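Local structure of toll-like receptor 6, Variable lymphocyte receptor B (Mus musculus, 3A79) at residues 189-203 / 213-227. The protein probably recognises diacylated bacterial lipopeptides together with TLR2 as the ectodomain of an innate immune receptor, here fused to a hagfish lymphocyte receptor fragment. Numbering follows the deposited sequence.
Sequences ESLQIPNTTVLHLVF and VNMSVNALGHLQLSN. With NAG (2-acetamido-2-deoxy-beta-D-glucopyranose), chain N; NAG (2-acetamido-2-deoxy-beta-D-glucopyranose), chain M.
Residues 189-203 and 213-227, both in the Toll-like receptor part of the fusion, run parallel in register as successive turns of a leucine-rich-repeat solenoid: strands 198-203 and 222-227 lie 4.7 Å apart at 13°, and strands 190-193 and 214-217 pair in the same parallel sense before the chain turns at Thr197 and Gly221. At that corner Thr197 O accepts from both Gly221 N and His222 N. Inward, Leu199 and Leu223 lie side by side, Leu199 CD2 4.1 Å from Leu223 CD1, and Leu201 CD1 meets Leu225 CD2 at 4.0 Å. From the other strand pair, Ile193 CD1 reaches Met215 SD and Val217 CG2 touches Leu199 CD2, so both sheets share one apolar core. On the opposite face the Gln224 amide stacks over the His200 ring, planes 28° apart, with Gln224 CD 3.8 Å above the ring plane, over its centre. Asn227 ND2 gives a straight bond (165°) to Phe203 O, 3.0 Å. Asn195 and Asn214 carry N-linked glycans; Ser216 OG hydrogen-bonds O6 of the sugar on Asn214. Strands 171-178 and 252-261 flank the longer pair, while from helix 235-246 Leu242 covers Leu223 and Leu225, and Leu245 covers Met215 and Val217.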
# COMPACT_ATOMS: atom_id res chain seq x y z
N GLU B 189 -37.76 -35.66 5.32
CA GLU B 189 -38.54 -35.16 4.20
C GLU B 189 -37.73 -35.37 2.91
O GLU B 189 -36.50 -35.29 2.92
CB GLU B 189 -38.91 -33.69 4.44
CG GLU B 189 -39.34 -33.38 5.90
CD GLU B 189 -39.73 -31.90 6.16
OE1 GLU B 189 -40.19 -31.20 5.23
OE2 GLU B 189 -39.59 -31.45 7.32
N SER B 190 -38.41 -35.67 1.82
CA SER B 190 -37.72 -35.81 0.54
C SER B 190 -38.27 -34.74 -0.38
O SER B 190 -39.25 -34.07 -0.06
CB SER B 190 -37.98 -37.19 -0.07
OG SER B 190 -37.79 -38.23 0.88
N LEU B 191 -37.63 -34.58 -1.53
CA LEU B 191 -38.14 -33.68 -2.54
C LEU B 191 -37.39 -33.87 -3.84
O LEU B 191 -36.19 -33.66 -3.92
CB LEU B 191 -38.03 -32.23 -2.09
CG LEU B 191 -38.60 -31.27 -3.12
CD1 LEU B 191 -40.11 -31.50 -3.20
CD2 LEU B 191 -38.24 -29.82 -2.77
N GLN B 192 -38.12 -34.28 -4.87
CA GLN B 192 -37.53 -34.48 -6.17
C GLN B 192 -37.54 -33.14 -6.86
O GLN B 192 -38.61 -32.54 -7.02
CB GLN B 192 -38.36 -35.49 -6.95
CG GLN B 192 -37.89 -35.70 -8.37
CD GLN B 192 -36.82 -36.75 -8.47
OE1 GLN B 192 -37.10 -37.95 -8.33
NE2 GLN B 192 -35.58 -36.32 -8.71
N ILE B 193 -36.36 -32.66 -7.26
CA ILE B 193 -36.24 -31.43 -8.05
C ILE B 193 -36.29 -31.68 -9.56
O ILE B 193 -35.44 -32.39 -10.10
CB ILE B 193 -34.95 -30.66 -7.73
CG1 ILE B 193 -35.11 -29.82 -6.46
CG2 ILE B 193 -34.60 -29.74 -8.87
CD1 ILE B 193 -34.84 -30.58 -5.19
N PRO B 194 -37.27 -31.07 -10.24
CA PRO B 194 -37.41 -31.21 -11.70
C PRO B 194 -36.12 -30.79 -12.39
O PRO B 194 -35.36 -30.03 -11.80
CB PRO B 194 -38.52 -30.22 -12.04
CG PRO B 194 -39.27 -30.03 -10.76
CD PRO B 194 -38.27 -30.15 -9.67
N ASN B 195 -35.87 -31.27 -13.60
CA ASN B 195 -34.68 -30.84 -14.33
C ASN B 195 -34.67 -29.32 -14.50
O ASN B 195 -35.60 -28.76 -15.08
CB ASN B 195 -34.56 -31.54 -15.68
CG ASN B 195 -35.02 -32.98 -15.63
OD1 ASN B 195 -36.03 -33.28 -15.00
ND2 ASN B 195 -34.28 -33.87 -16.29
N THR B 196 -33.63 -28.67 -13.99
CA THR B 196 -33.47 -27.23 -14.13
C THR B 196 -32.05 -26.94 -14.54
O THR B 196 -31.13 -27.65 -14.15
CB THR B 196 -33.66 -26.48 -12.81
OG1 THR B 196 -34.70 -27.09 -12.04
CG2 THR B 196 -34.02 -25.05 -13.07
N THR B 197 -31.85 -25.88 -15.31
CA THR B 197 -30.49 -25.38 -15.50
C THR B 197 -29.90 -24.92 -14.15
O THR B 197 -28.84 -25.39 -13.72
CB THR B 197 -30.43 -24.24 -16.52
OG1 THR B 197 -30.83 -24.73 -17.80
CG2 THR B 197 -29.00 -23.69 -16.62
N VAL B 198 -30.60 -24.02 -13.46
CA VAL B 198 -30.12 -23.54 -12.18
C VAL B 198 -31.05 -23.94 -11.04
O VAL B 198 -32.26 -23.88 -11.17
CB VAL B 198 -29.95 -22.00 -12.20
CG1 VAL B 198 -29.49 -21.49 -10.85
CG2 VAL B 198 -28.97 -21.59 -13.29
N LEU B 199 -30.46 -24.37 -9.93
CA LEU B 199 -31.23 -24.54 -8.70
C LEU B 199 -30.65 -23.64 -7.62
O LEU B 199 -29.51 -23.83 -7.21
CB LEU B 199 -31.20 -25.98 -8.21
CG LEU B 199 -31.97 -26.17 -6.90
CD1 LEU B 199 -33.37 -25.61 -7.02
CD2 LEU B 199 -32.02 -27.61 -6.53
N HIS B 200 -31.44 -22.67 -7.18
CA HIS B 200 -31.00 -21.74 -6.15
C HIS B 200 -31.79 -21.96 -4.87
O HIS B 200 -33.03 -21.85 -4.86
CB HIS B 200 -31.17 -20.29 -6.62
CG HIS B 200 -30.53 -19.28 -5.72
ND1 HIS B 200 -30.11 -19.58 -4.44
CD2 HIS B 200 -30.26 -17.97 -5.91
CE1 HIS B 200 -29.60 -18.50 -3.88
NE2 HIS B 200 -29.67 -17.51 -4.75
N LEU B 201 -31.07 -22.26 -3.80
CA LEU B 201 -31.70 -22.53 -2.52
C LEU B 201 -31.29 -21.48 -1.49
O LEU B 201 -30.11 -21.21 -1.29
CB LEU B 201 -31.31 -23.94 -2.04
CG LEU B 201 -31.64 -25.04 -3.04
CD1 LEU B 201 -30.93 -26.32 -2.69
CD2 LEU B 201 -33.14 -25.24 -3.10
N VAL B 202 -32.28 -20.88 -0.84
CA VAL B 202 -32.00 -19.87 0.19
C VAL B 202 -32.50 -20.38 1.54
O VAL B 202 -33.63 -20.87 1.65
CB VAL B 202 -32.68 -18.51 -0.15
CG1 VAL B 202 -32.12 -17.42 0.72
CG2 VAL B 202 -32.49 -18.16 -1.62
N PHE B 203 -31.66 -20.27 2.56
CA PHE B 203 -32.00 -20.76 3.90
C PHE B 203 -32.24 -19.64 4.89
O PHE B 203 -32.01 -18.47 4.58
CB PHE B 203 -30.90 -21.68 4.40
CG PHE B 203 -30.56 -22.79 3.45
CD1 PHE B 203 -29.45 -22.70 2.63
CD2 PHE B 203 -31.38 -23.91 3.35
CE1 PHE B 203 -29.14 -23.71 1.74
CE2 PHE B 203 -31.08 -24.92 2.46
CZ PHE B 203 -29.95 -24.81 1.65
N VAL B 213 -33.91 -32.31 4.66
CA VAL B 213 -34.62 -32.74 3.47
C VAL B 213 -33.69 -33.44 2.48
O VAL B 213 -32.63 -32.93 2.13
CB VAL B 213 -35.27 -31.53 2.75
CG1 VAL B 213 -35.64 -31.88 1.32
CG2 VAL B 213 -36.49 -31.04 3.52
N ASN B 214 -34.11 -34.63 2.05
CA ASN B 214 -33.40 -35.39 1.02
C ASN B 214 -33.78 -34.85 -0.38
O ASN B 214 -34.89 -35.09 -0.86
CB ASN B 214 -33.74 -36.88 1.16
CG ASN B 214 -32.79 -37.80 0.38
OD1 ASN B 214 -31.77 -37.37 -0.14
ND2 ASN B 214 -33.14 -39.10 0.31
N MET B 215 -32.86 -34.12 -1.02
CA MET B 215 -33.17 -33.51 -2.31
C MET B 215 -32.52 -34.17 -3.51
O MET B 215 -31.32 -34.03 -3.73
CB MET B 215 -32.78 -32.04 -2.32
CG MET B 215 -33.58 -31.21 -1.37
SD MET B 215 -33.82 -29.56 -1.99
CE MET B 215 -34.80 -28.90 -0.64
N SER B 216 -33.33 -34.84 -4.32
CA SER B 216 -32.82 -35.40 -5.56
C SER B 216 -32.88 -34.40 -6.73
O SER B 216 -33.74 -33.52 -6.77
CB SER B 216 -33.56 -36.68 -5.91
OG SER B 216 -33.36 -37.64 -4.90
N VAL B 217 -31.94 -34.54 -7.65
CA VAL B 217 -31.99 -33.84 -8.91
C VAL B 217 -31.44 -34.76 -9.98
O VAL B 217 -30.52 -35.52 -9.71
CB VAL B 217 -31.16 -32.54 -8.89
CG1 VAL B 217 -31.13 -31.90 -10.27
CG2 VAL B 217 -31.73 -31.57 -7.88
N ASN B 218 -31.99 -34.69 -11.19
CA ASN B 218 -31.44 -35.42 -12.31
C ASN B 218 -30.48 -34.54 -13.11
O ASN B 218 -29.26 -34.69 -13.02
CB ASN B 218 -32.55 -35.91 -13.24
CG ASN B 218 -33.93 -35.77 -12.62
OD1 ASN B 218 -34.68 -36.74 -12.50
ND2 ASN B 218 -34.28 -34.54 -12.23
N ALA B 219 -31.04 -33.62 -13.88
CA ALA B 219 -30.25 -32.75 -14.72
C ALA B 219 -30.09 -31.38 -14.07
O ALA B 219 -31.08 -30.69 -13.85
CB ALA B 219 -30.89 -32.62 -16.09
N LEU B 220 -28.85 -31.01 -13.77
CA LEU B 220 -28.57 -29.76 -13.07
C LEU B 220 -27.30 -29.10 -13.60
O LEU B 220 -26.28 -29.76 -13.73
CB LEU B 220 -28.44 -30.00 -11.57
CG LEU B 220 -28.54 -28.73 -10.75
CD1 LEU B 220 -29.78 -27.95 -11.16
CD2 LEU B 220 -28.55 -29.04 -9.28
N GLY B 221 -27.37 -27.82 -13.92
CA GLY B 221 -26.22 -27.14 -14.46
C GLY B 221 -25.48 -26.39 -13.38
O GLY B 221 -24.25 -26.33 -13.36
N HIS B 222 -26.24 -25.82 -12.46
CA HIS B 222 -25.69 -24.95 -11.44
C HIS B 222 -26.53 -25.09 -10.19
O HIS B 222 -27.73 -24.84 -10.19
CB HIS B 222 -25.70 -23.51 -11.95
CG HIS B 222 -24.94 -22.55 -11.09
ND1 HIS B 222 -23.71 -22.85 -10.54
CD2 HIS B 222 -25.21 -21.27 -10.72
CE1 HIS B 222 -23.27 -21.81 -9.85
NE2 HIS B 222 -24.17 -20.84 -9.94
N LEU B 223 -25.89 -25.55 -9.13
CA LEU B 223 -26.52 -25.57 -7.82
C LEU B 223 -26.05 -24.33 -7.12
O LEU B 223 -24.88 -23.96 -7.22
CB LEU B 223 -26.08 -26.79 -7.03
CG LEU B 223 -26.55 -26.75 -5.58
CD1 LEU B 223 -28.07 -26.93 -5.53
CD2 LEU B 223 -25.85 -27.82 -4.81
N GLN B 224 -26.94 -23.67 -6.40
CA GLN B 224 -26.53 -22.49 -5.66
C GLN B 224 -27.21 -22.33 -4.31
O GLN B 224 -28.44 -22.26 -4.23
CB GLN B 224 -26.75 -21.25 -6.51
CG GLN B 224 -25.93 -20.10 -6.03
CD GLN B 224 -26.50 -18.80 -6.48
OE1 GLN B 224 -27.07 -18.72 -7.58
NE2 GLN B 224 -26.38 -17.77 -5.63
N LEU B 225 -26.40 -22.26 -3.26
CA LEU B 225 -26.91 -22.19 -1.90
C LEU B 225 -26.54 -20.87 -1.27
O LEU B 225 -25.41 -20.41 -1.42
CB LEU B 225 -26.33 -23.31 -1.01
CG LEU B 225 -26.04 -24.73 -1.49
CD1 LEU B 225 -25.87 -25.61 -0.28
CD2 LEU B 225 -27.13 -25.27 -2.38
N SER B 226 -27.48 -20.28 -0.53
CA SER B 226 -27.28 -18.99 0.11
C SER B 226 -27.66 -19.01 1.59
O SER B 226 -28.67 -19.59 1.97
CB SER B 226 -28.09 -17.92 -0.62
OG SER B 226 -27.70 -17.83 -1.98
N ASN B 227 -26.85 -18.34 2.42
CA ASN B 227 -27.04 -18.30 3.87
C ASN B 227 -26.65 -19.62 4.54
O ASN B 227 -27.51 -20.37 5.02
CB ASN B 227 -28.48 -17.91 4.24
CG ASN B 227 -28.90 -16.55 3.67
OD1 ASN B 227 -28.09 -15.78 3.15
ND2 ASN B 227 -30.20 -16.27 3.77
C1 NAG N . -35.34 -34.87 -16.43
C2 NAG N . -35.30 -35.42 -17.87
C3 NAG N . -36.35 -36.51 -18.04
C4 NAG N . -36.08 -37.64 -17.05
C5 NAG N . -35.96 -37.15 -15.60
C6 NAG N . -35.31 -38.26 -14.75
C7 NAG N . -35.21 -33.12 -18.89
C8 NAG N . -33.78 -32.69 -19.10
N2 NAG N . -35.44 -34.43 -18.94
O3 NAG N . -36.33 -37.02 -19.36
O4 NAG N . -37.12 -38.60 -17.19
O5 NAG N . -35.21 -35.93 -15.48
O6 NAG N . -35.42 -38.14 -13.34
O7 NAG N . -36.10 -32.28 -18.70
C1 NAG M . -32.59 -39.81 -0.84
C2 NAG M . -32.13 -41.21 -0.40
C3 NAG M . -31.59 -41.97 -1.60
C4 NAG M . -32.67 -42.10 -2.67
C5 NAG M . -33.29 -40.74 -3.05
C6 NAG M . -34.61 -41.00 -3.82
C7 NAG M . -30.91 -40.33 1.62
C8 NAG M . -31.81 -40.33 2.83
N2 NAG M . -31.16 -41.26 0.69
O3 NAG M . -31.16 -43.26 -1.22
O4 NAG M . -32.11 -42.75 -3.79
O5 NAG M . -33.52 -39.89 -1.92
O6 NAG M . -35.15 -39.90 -4.54
O7 NAG M . -29.99 -39.51 1.52